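Local coordinates for type II restriction enzyme SfiI (PDB 2EZV), which cuts double-stranded DNA as a tetrameric type IIF restriction endonuclease at the interrupted sequence 5'-GGCCN(5)GGCC-3', leaving 5'-phosphate ends, at the interface of chains A and B and the interface of chains A and C. Residues are numbered along the deposited sequence; one frame, centred on the assembly and turned at random. Chains: chain A/B/C, Type II restriction enzyme SfiI.

Contact 1: the interface of chains A and B. Residues chain A 2-3, 148; chain B 22, 26, 262, 264-265.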
ATOM      1  N   HIS A   2       8.275  21.084 -15.551  1.00 20.81           N
ATOM      2  CA  HIS A   2       7.026  21.764 -15.260  1.00 18.89           C
ATOM      3  C   HIS A   2       6.179  20.992 -14.265  1.00 17.86           C
ATOM      4  O   HIS A   2       6.378  19.798 -14.048  1.00 18.00           O
ATOM      5  CB  HIS A   2       6.205  21.933 -16.537  1.00 16.86           C
ATOM      6  CG  HIS A   2       6.947  22.578 -17.661  1.00 16.82           C
ATOM      7  ND1 HIS A   2       6.936  23.941 -17.876  1.00 18.05           N
ATOM      8  CD2 HIS A   2       7.696  22.046 -18.657  1.00 16.55           C
ATOM      9  CE1 HIS A   2       7.642  24.220 -18.958  1.00 16.30           C
ATOM     10  NE2 HIS A   2       8.113  23.087 -19.451  1.00 17.41           N
ATOM     11  N   GLN A   3       5.225  21.699 -13.676  1.00 16.81           N
ATOM     12  CA  GLN A   3       4.291  21.109 -12.740  1.00 17.02           C
ATOM     13  C   GLN A   3       2.882  21.325 -13.308  1.00 16.11           C
ATOM     14  O   GLN A   3       1.959  20.570 -13.013  1.00 14.86           O
ATOM     15  CB  GLN A   3       4.428  21.774 -11.372  1.00 18.05           C
ATOM     16  CG  GLN A   3       5.762  21.512 -10.691  1.00 15.77           C
ATOM     17  CD  GLN A   3       5.759  21.970  -9.248  1.00 19.11           C
ATOM     18  OE1 GLN A   3       5.647  23.163  -8.959  1.00 16.93           O
ATOM     19  NE2 GLN A   3       5.873  21.015  -8.325  1.00 19.42           N
ATOM     20  N   ASN A 148       2.273  25.748  -0.159  1.00 26.19           N
ATOM     21  CA  ASN A 148       2.998  27.015  -0.152  1.00 28.01           C
ATOM     22  C   ASN A 148       2.505  28.088  -1.120  1.00 28.52           C
ATOM     23  O   ASN A 148       3.158  29.122  -1.272  1.00 29.65           O
ATOM     24  CB  ASN A 148       4.486  26.741  -0.413  1.00 26.90           C
ATOM     25  CG  ASN A 148       4.722  25.952  -1.702  1.00 26.27           C
ATOM     26  OD1 ASN A 148       3.906  25.119  -2.090  1.00 22.96           O
ATOM     27  ND2 ASN A 148       5.854  26.201  -2.356  1.00 26.29           N
TER
ATOM     28  N   ARG B  22      13.995  13.758  -9.425  1.00 14.96           N
ATOM     29  CA  ARG B  22      12.933  14.741  -9.233  1.00 14.39           C
ATOM     30  C   ARG B  22      11.826  14.223  -8.321  1.00 12.77           C
ATOM     31  O   ARG B  22      11.378  14.928  -7.417  1.00 12.80           O
ATOM     32  CB  ARG B  22      12.325  15.152 -10.581  1.00 15.11           C
ATOM     33  CG  ARG B  22      11.300  16.264 -10.452  1.00 15.37           C
ATOM     34  CD  ARG B  22      11.939  17.516  -9.842  1.00 14.66           C
ATOM     35  NE  ARG B  22      10.972  18.578  -9.573  1.00 11.32           N
ATOM     36  CZ  ARG B  22      10.084  18.552  -8.583  1.00 15.63           C
ATOM     37  NH1 ARG B  22      10.034  17.511  -7.759  1.00 14.88           N
ATOM     38  NH2 ARG B  22       9.249  19.575  -8.406  1.00 14.28           N
ATOM     39  N   GLN B  26      10.567  15.670  -4.350  1.00 17.97           N
ATOM     40  CA  GLN B  26       9.222  16.060  -3.920  1.00 16.49           C
ATOM     41  C   GLN B  26       8.898  15.358  -2.619  1.00 15.64           C
ATOM     42  O   GLN B  26       8.317  15.945  -1.711  1.00 17.50           O
ATOM     43  CB  GLN B  26       8.153  15.637  -4.926  1.00 15.50           C
ATOM     44  CG  GLN B  26       7.944  16.593  -6.065  1.00 20.23           C
ATOM     45  CD  GLN B  26       7.315  17.909  -5.660  1.00 14.60           C
ATOM     46  OE1 GLN B  26       7.630  18.931  -6.236  1.00 18.36           O
ATOM     47  NE2 GLN B  26       6.418  17.887  -4.690  1.00 13.24           N
ATOM     48  N   LYS B 262      14.489  27.138  -9.611  1.00 27.18           N
ATOM     49  CA  LYS B 262      13.106  27.540  -9.569  1.00 27.83           C
ATOM     50  C   LYS B 262      12.535  26.988  -8.283  1.00 28.71           C
ATOM     51  O   LYS B 262      13.086  26.050  -7.706  1.00 29.18           O
ATOM     52  CB  LYS B 262      12.340  26.938 -10.753  1.00 28.72           C
ATOM     53  CG  LYS B 262      12.370  25.402 -10.785  1.00 30.28           C
ATOM     54  CD  LYS B 262      11.444  24.805 -11.842  1.00 31.40           C
ATOM     55  CE  LYS B 262       9.988  24.993 -11.472  1.00 32.59           C
ATOM     56  NZ  LYS B 262       9.065  24.278 -12.402  1.00 36.46           N
ATOM     57  N   PHE B 264       9.193  25.258  -6.538  1.00 23.96           N
ATOM     58  CA  PHE B 264       8.070  24.464  -6.997  1.00 20.69           C
ATOM     59  C   PHE B 264       7.042  24.319  -5.900  1.00 20.35           C
ATOM     60  O   PHE B 264       7.338  24.520  -4.725  1.00 21.19           O
ATOM     61  CB  PHE B 264       8.565  23.093  -7.457  1.00 19.63           C
ATOM     62  CG  PHE B 264       9.268  22.303  -6.386  1.00 17.45           C
ATOM     63  CD1 PHE B 264       8.542  21.545  -5.468  1.00 16.32           C
ATOM     64  CD2 PHE B 264      10.654  22.301  -6.308  1.00 14.91           C
ATOM     65  CE1 PHE B 264       9.190  20.789  -4.488  1.00 15.15           C
ATOM     66  CE2 PHE B 264      11.313  21.553  -5.333  1.00 16.09           C
ATOM     67  CZ  PHE B 264      10.577  20.791  -4.420  1.00 15.82           C
ATOM     68  N   LEU B 265       5.821  23.981  -6.285  1.00 19.89           N
ATOM     69  CA  LEU B 265       4.765  23.818  -5.307  1.00 17.79           C
ATOM     70  C   LEU B 265       4.828  22.416  -4.732  1.00 17.05           C
ATOM     71  O   LEU B 265       5.279  21.486  -5.393  1.00 17.28           O
ATOM     72  CB  LEU B 265       3.413  24.048  -5.966  1.00 16.38           C
ATOM     73  CG  LEU B 265       3.266  25.364  -6.725  1.00 18.97           C
ATOM     74  CD1 LEU B 265       1.871  25.439  -7.327  1.00 19.37           C
ATOM     75  CD2 LEU B 265       3.507  26.531  -5.788  1.00 18.37           C
TER
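The N-terminal loop of chain A, with A:Gln3, and the loop holding A:Asn148 meet the C-terminal tail of chain B just past strand 259-263, beside helix 10-41 of that chain. It is one half of a pair in the two-fold A-B interface of the type IIF endonuclease tetramer, and the hydrogen bonds across it go to backbone atoms of chain B. The amide of A:Gln3 takes both polar groups of B:Leu265: OE1 accepts from the backbone N of B:Leu265 at 2.8 Å, on a lone pair in the carbonyl plane, and NE2 gives to the backbone O of B:Leu265 at 3.0 Å. Both bonds are fairly straight (162° at H), so the pair fixes the amide's flip. A chain extended beyond CG (chi2 -170°) carries the amide to the tail. There its plane stands almost upright to the ring of B:Phe264, with A:Gln3 CD 3.5 Å from B:Phe264 CB. A:Asn148 adds a longer bond from ND2 to the backbone O of B:Phe264 at 3.3 Å, the donor tilted from the carbonyl plane. Between tail and helix, B:Arg22 NH2 lies over one face of the B:Phe264 ring, toward the rim, and donates to B:Gln26 OE1 at 2.8 Å, a link within chain B that may help hold these side chains beside the A:Gln3 amide.

Contact 2: the interface of chains A and C. Residues chain A 73-76, 81-82; chain C 56, 60.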
ATOM      1  N   ARG A  73      -9.049  12.462  -3.256  1.00 25.54           N
ATOM      2  CA  ARG A  73      -9.823  11.484  -4.015  1.00 26.35           C
ATOM      3  C   ARG A  73     -10.780  12.130  -5.001  1.00 28.17           C
ATOM      4  O   ARG A  73     -11.136  13.302  -4.884  1.00 28.03           O
ATOM      5  CB  ARG A  73     -10.639  10.564  -3.099  1.00 24.88           C
ATOM      6  CG  ARG A  73      -9.841   9.562  -2.282  1.00 25.46           C
ATOM      7  CD  ARG A  73      -9.618  10.086  -0.878  1.00 26.03           C
ATOM      8  NE  ARG A  73      -8.207  10.033  -0.558  1.00 26.32           N
ATOM      9  CZ  ARG A  73      -7.577  10.889   0.230  1.00 23.91           C
ATOM     10  NH1 ARG A  73      -8.230  11.892   0.805  1.00 19.19           N
ATOM     11  NH2 ARG A  73      -6.277  10.735   0.420  1.00 24.52           N
ATOM     12  N   PHE A  74     -11.212  11.319  -5.955  1.00 31.18           N
ATOM     13  CA  PHE A  74     -12.125  11.719  -7.013  1.00 33.36           C
ATOM     14  C   PHE A  74     -13.318  10.763  -6.946  1.00 32.27           C
ATOM     15  O   PHE A  74     -13.146   9.557  -7.080  1.00 31.95           O
ATOM     16  CB  PHE A  74     -11.393  11.569  -8.358  1.00 35.50           C
ATOM     17  CG  PHE A  74     -12.172  12.043  -9.544  1.00 37.19           C
ATOM     18  CD1 PHE A  74     -12.313  13.402  -9.802  1.00 40.93           C
ATOM     19  CD2 PHE A  74     -12.762  11.130 -10.408  1.00 38.97           C
ATOM     20  CE1 PHE A  74     -13.035  13.855 -10.912  1.00 41.87           C
ATOM     21  CE2 PHE A  74     -13.487  11.561 -11.520  1.00 42.54           C
ATOM     22  CZ  PHE A  74     -13.625  12.933 -11.776  1.00 42.96           C
ATOM     23  N   ALA A  75     -14.517  11.287  -6.720  1.00 32.26           N
ATOM     24  CA  ALA A  75     -15.712  10.439  -6.663  1.00 32.56           C
ATOM     25  C   ALA A  75     -16.598  10.739  -7.869  1.00 33.55           C
ATOM     26  O   ALA A  75     -16.716  11.893  -8.284  1.00 33.25           O
ATOM     27  CB  ALA A  75     -16.481  10.691  -5.378  1.00 31.58           C
ATOM     28  N   GLY A  76     -17.216   9.705  -8.438  1.00 34.48           N
ATOM     29  CA  GLY A  76     -18.067   9.929  -9.595  1.00 35.84           C
ATOM     30  C   GLY A  76     -18.314   8.728 -10.490  1.00 36.44           C
ATOM     31  O   GLY A  76     -17.980   7.593 -10.136  1.00 35.54           O
ATOM     32  N   LYS A  81     -10.309   5.371 -10.549  1.00 18.61           N
ATOM     33  CA  LYS A  81      -9.714   6.700 -10.484  1.00 18.11           C
ATOM     34  C   LYS A  81      -8.748   6.874  -9.332  1.00 16.55           C
ATOM     35  O   LYS A  81      -9.023   6.474  -8.208  1.00 17.96           O
ATOM     36  CB  LYS A  81     -10.794   7.791 -10.381  1.00 21.58           C
ATOM     37  CG  LYS A  81     -12.243   7.308 -10.264  1.00 24.58           C
ATOM     38  CD  LYS A  81     -12.505   6.553  -8.980  1.00 28.04           C
ATOM     39  CE  LYS A  81     -13.922   5.968  -8.943  1.00 30.14           C
ATOM     40  NZ  LYS A  81     -14.965   7.029  -8.892  1.00 29.16           N
ATOM     41  N   ARG A  82      -7.610   7.486  -9.628  1.00 15.49           N
ATOM     42  CA  ARG A  82      -6.592   7.755  -8.628  1.00 13.16           C
ATOM     43  C   ARG A  82      -5.910   9.080  -8.972  1.00 13.08           C
ATOM     44  O   ARG A  82      -5.578   9.327 -10.133  1.00 13.31           O
ATOM     45  CB  ARG A  82      -5.534   6.638  -8.603  1.00 12.04           C
ATOM     46  CG  ARG A  82      -5.986   5.298  -8.043  1.00 10.56           C
ATOM     47  CD  ARG A  82      -6.489   5.413  -6.609  1.00  9.58           C
ATOM     48  NE  ARG A  82      -6.924   4.120  -6.090  1.00  8.45           N
ATOM     49  CZ  ARG A  82      -7.648   3.962  -4.987  1.00  9.95           C
ATOM     50  NH1 ARG A  82      -8.021   5.017  -4.276  1.00 11.88           N
ATOM     51  NH2 ARG A  82      -8.012   2.749  -4.596  1.00  9.96           N
TER
ATOM     52  N   ASP C  56     -18.129   4.875  -3.619  1.00 17.04           N
ATOM     53  CA  ASP C  56     -16.798   5.457  -3.611  1.00 16.94           C
ATOM     54  C   ASP C  56     -16.366   5.918  -2.220  1.00 17.63           C
ATOM     55  O   ASP C  56     -15.236   5.654  -1.813  1.00 15.48           O
ATOM     56  CB  ASP C  56     -16.720   6.619  -4.609  1.00 17.55           C
ATOM     57  CG  ASP C  56     -16.707   6.145  -6.058  1.00 19.26           C
ATOM     58  OD1 ASP C  56     -16.620   4.913  -6.284  1.00 20.08           O
ATOM     59  OD2 ASP C  56     -16.775   7.000  -6.971  1.00 21.30           O
ATOM     60  N   TYR C  60     -13.057   4.484  -0.273  1.00 16.03           N
ATOM     61  CA  TYR C  60     -11.954   5.345   0.153  1.00 17.92           C
ATOM     62  C   TYR C  60     -11.787   5.319   1.659  1.00 18.50           C
ATOM     63  O   TYR C  60     -10.670   5.375   2.171  1.00 18.27           O
ATOM     64  CB  TYR C  60     -12.179   6.786  -0.310  1.00 17.42           C
ATOM     65  CG  TYR C  60     -12.116   6.966  -1.809  1.00 19.07           C
ATOM     66  CD1 TYR C  60     -12.895   7.934  -2.446  1.00 19.85           C
ATOM     67  CD2 TYR C  60     -11.268   6.186  -2.593  1.00 18.95           C
ATOM     68  CE1 TYR C  60     -12.831   8.122  -3.824  1.00 18.92           C
ATOM     69  CE2 TYR C  60     -11.193   6.368  -3.971  1.00 18.08           C
ATOM     70  CZ  TYR C  60     -11.977   7.337  -4.578  1.00 20.87           C
ATOM     71  OH  TYR C  60     -11.907   7.525  -5.942  1.00 23.13           O
TER
HETATM   72  O   HOH W   1      -9.869   9.151  -6.319  1.00 20.01           O
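The aromatic ring of C:Tyr60, on helix 49-62, packs against the aliphatic stem of A:Arg73 at the centre of this contact. It belongs to the A-C interface of the SfiI restriction endonuclease, which is two-fold as a whole, and here a helix of one chain docks against a loop and strand 80-86 of the other. CG of A:Arg73 sits over the middle of one face of the C:Tyr60 ring, 3.4 Å from the ring centroid, a CH-pi contact, while CB of A:Arg73 lies 3.4 Å from CE1 of C:Tyr60. The side chains of A:Arg73 and C:Tyr60 slide past each other in opposite directions, and bends at chi2 (98°) and chi3 turn the guanidinium of A:Arg73 to 65° from the ring plane. A:Arg82 NH1 comes to the rim at CE2 of C:Tyr60 (3.5 Å), lifted slightly toward the face that A:Arg73 covers. Farther out, the phenol OH of C:Tyr60 donates to the backbone O of A:Phe74 at 2.6 Å, tilted from the carbonyl plane, and also meets a water bound to the backbone N of A:Phe74. One turn back on the helix, C:Asp56 forms the charged rim. Its OD2 accepts from both the backbone N of A:Gly76 at 3.1 Å, nearly along the C-O axis, and A:Lys81 NZ at 2.6 Å, a salt bridge arriving from above the carboxylate plane. The A:Lys81 chain crosses C:Asp56 at about a right angle, and its bend at chi4 (-66°) turns the ammonium onto OD2. These donors would probably favour the charged carboxylate.

Contact 3: the interface of chains A and B. Residues chain A 23, 26-27, 64-65; chain B 68, 87, 92.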
ATOM      1  N   THR A  23       2.004   1.702 -19.202  1.00 13.60           N
ATOM      2  CA  THR A  23       2.040   1.123 -17.860  1.00 13.77           C
ATOM      3  C   THR A  23       0.825   0.234 -17.646  1.00 14.98           C
ATOM      4  O   THR A  23       0.925  -0.865 -17.099  1.00 16.66           O
ATOM      5  CB  THR A  23       2.024   2.222 -16.770  1.00 13.46           C
ATOM      6  OG1 THR A  23       3.170   3.065 -16.923  1.00 13.36           O
ATOM      7  CG2 THR A  23       2.034   1.599 -15.379  1.00 14.36           C
ATOM      8  N   GLN A  26       0.904  -3.180 -19.490  1.00 14.93           N
ATOM      9  CA  GLN A  26       1.728  -4.182 -18.833  1.00 15.29           C
ATOM     10  C   GLN A  26       0.939  -4.810 -17.698  1.00 15.24           C
ATOM     11  O   GLN A  26       1.013  -6.018 -17.480  1.00 16.70           O
ATOM     12  CB  GLN A  26       3.005  -3.555 -18.262  1.00 14.87           C
ATOM     13  CG  GLN A  26       4.194  -3.658 -19.189  1.00 21.55           C
ATOM     14  CD  GLN A  26       4.969  -4.940 -19.029  1.00 20.37           C
ATOM     15  OE1 GLN A  26       5.873  -5.217 -19.799  1.00 26.71           O
ATOM     16  NE2 GLN A  26       4.635  -5.718 -18.017  1.00 22.88           N
ATOM     17  N   ALA A  27       0.206  -3.968 -16.967  1.00 14.53           N
ATOM     18  CA  ALA A  27      -0.587  -4.412 -15.830  1.00 14.24           C
ATOM     19  C   ALA A  27      -1.623  -5.450 -16.239  1.00 14.15           C
ATOM     20  O   ALA A  27      -1.746  -6.496 -15.610  1.00 13.99           O
ATOM     21  CB  ALA A  27      -1.272  -3.216 -15.166  1.00  9.53           C
ATOM     22  N   VAL A  64      -2.415  -2.435  -8.664  1.00 14.36           N
ATOM     23  CA  VAL A  64      -1.115  -2.994  -8.351  1.00 14.33           C
ATOM     24  C   VAL A  64       0.035  -2.285  -9.089  1.00 17.26           C
ATOM     25  O   VAL A  64       1.208  -2.508  -8.802  1.00 17.10           O
ATOM     26  CB  VAL A  64      -1.163  -4.502  -8.698  1.00 15.19           C
ATOM     27  CG1 VAL A  64      -0.294  -4.816  -9.899  1.00 13.37           C
ATOM     28  CG2 VAL A  64      -0.814  -5.323  -7.483  1.00 12.24           C
ATOM     29  N   ALA A  65      -0.305  -1.407 -10.024  1.00 16.62           N
ATOM     30  CA  ALA A  65       0.709  -0.713 -10.806  1.00 14.94           C
ATOM     31  C   ALA A  65       0.604   0.803 -10.710  1.00 14.65           C
ATOM     32  O   ALA A  65       0.897   1.502 -11.672  1.00 12.45           O
ATOM     33  CB  ALA A  65       0.607  -1.144 -12.271  1.00 15.59           C
TER
ATOM     34  N   TYR B  68       4.832   1.265  -9.473  1.00 13.72           N
ATOM     35  CA  TYR B  68       4.547  -0.087  -9.956  1.00 10.65           C
ATOM     36  C   TYR B  68       5.593  -1.113  -9.512  1.00 10.95           C
ATOM     37  O   TYR B  68       6.552  -1.379 -10.233  1.00 11.30           O
ATOM     38  CB  TYR B  68       4.492  -0.017 -11.486  1.00 11.83           C
ATOM     39  CG  TYR B  68       3.949  -1.223 -12.215  1.00 11.29           C
ATOM     40  CD1 TYR B  68       3.787  -1.188 -13.602  1.00 14.54           C
ATOM     41  CD2 TYR B  68       3.580  -2.390 -11.533  1.00 12.54           C
ATOM     42  CE1 TYR B  68       3.267  -2.282 -14.300  1.00 15.11           C
ATOM     43  CE2 TYR B  68       3.057  -3.493 -12.219  1.00 13.13           C
ATOM     44  CZ  TYR B  68       2.901  -3.430 -13.604  1.00 15.63           C
ATOM     45  OH  TYR B  68       2.359  -4.496 -14.295  1.00 18.26           O
ATOM     46  N   PRO B  87       7.578   4.174 -15.212  1.00 18.32           N
ATOM     47  CA  PRO B  87       6.970   4.625 -16.468  1.00 17.47           C
ATOM     48  C   PRO B  87       7.669   5.866 -17.011  1.00 17.61           C
ATOM     49  O   PRO B  87       8.068   6.744 -16.249  1.00 17.72           O
ATOM     50  CB  PRO B  87       5.517   4.892 -16.077  1.00 16.42           C
ATOM     51  CG  PRO B  87       5.596   5.235 -14.638  1.00 19.30           C
ATOM     52  CD  PRO B  87       6.628   4.272 -14.090  1.00 17.78           C
ATOM     53  N   LEU B  92       8.421   1.610 -20.429  1.00 15.12           N
ATOM     54  CA  LEU B  92       8.177   1.247 -19.036  1.00 15.81           C
ATOM     55  C   LEU B  92       9.425   0.479 -18.597  1.00 17.18           C
ATOM     56  O   LEU B  92       9.556  -0.731 -18.824  1.00 16.23           O
ATOM     57  CB  LEU B  92       6.944   0.363 -18.922  1.00 15.23           C
ATOM     58  CG  LEU B  92       6.625  -0.104 -17.508  1.00 16.33           C
ATOM     59  CD1 LEU B  92       6.241   1.096 -16.645  1.00 12.79           C
ATOM     60  CD2 LEU B  92       5.483  -1.127 -17.567  1.00 15.76           C
TER
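The ring of B:Tyr68 offers one face to A:Ala65, whose CB methyl lies over the middle of it; the CA-CB bond runs nearly parallel to the ring, so that CA also rests on the CD2 side. It is a close CH-pi contact within the two-fold A-B pairing of this restriction endonuclease, where loops of chain B pack against helix 10-41 and the loop after helix 49-62 of chain A. The methyl is much the same distance from every ring carbon, as expected for a group over the centre, with CD2 of B:Tyr68 3.3 Å from CB of A:Ala65. B:Tyr68 holds CG anti to its own backbone N (chi1 -168°), which sends the ring across to chain A and brings its phenol OH to the helix, 3.3 Å from CA of A:Ala27. A:Thr23 passes the ring in the opposite direction, its CG2 methyl 3.7 Å from CD1 of B:Tyr68. The threonine's two branches divide the work: CG2 faces the tyrosine, while OG1 turns toward the B:Pro87 ring and the CD1 methyl of B:Leu92, lying 3.7 Å from the latter. The B:Leu92 side chain runs at about a right angle to A:Thr23 and slants across A:Gln26, pressing its CD2 branch on the aliphatic part of the glutamine at 3.3 Å from CG. A bend at chi2 (-87°) turns the A:Gln26 amide aside, leaving CB and CG to meet the leucine.

Contact 1 and contact 3 both belong to the A-B interface, with centres of their C-alpha atoms about 24 Å apart, and both draw on helix 10-41, from chain B in contact 1 and from chain A in contact 3. Position 26 thus lies in both patches, once on each chain. Contact 2 joins A to C, about 24 Å from contact 1 and about 20 Å from contact 3. The helix 49-62 that chain C brings to contact 2 is followed in sequence by the loop that chain A uses, in its own copy, in contact 3. Chain A thereby bridges two different neighbours, which fits a tetramer held together by two kinds of two-fold interface.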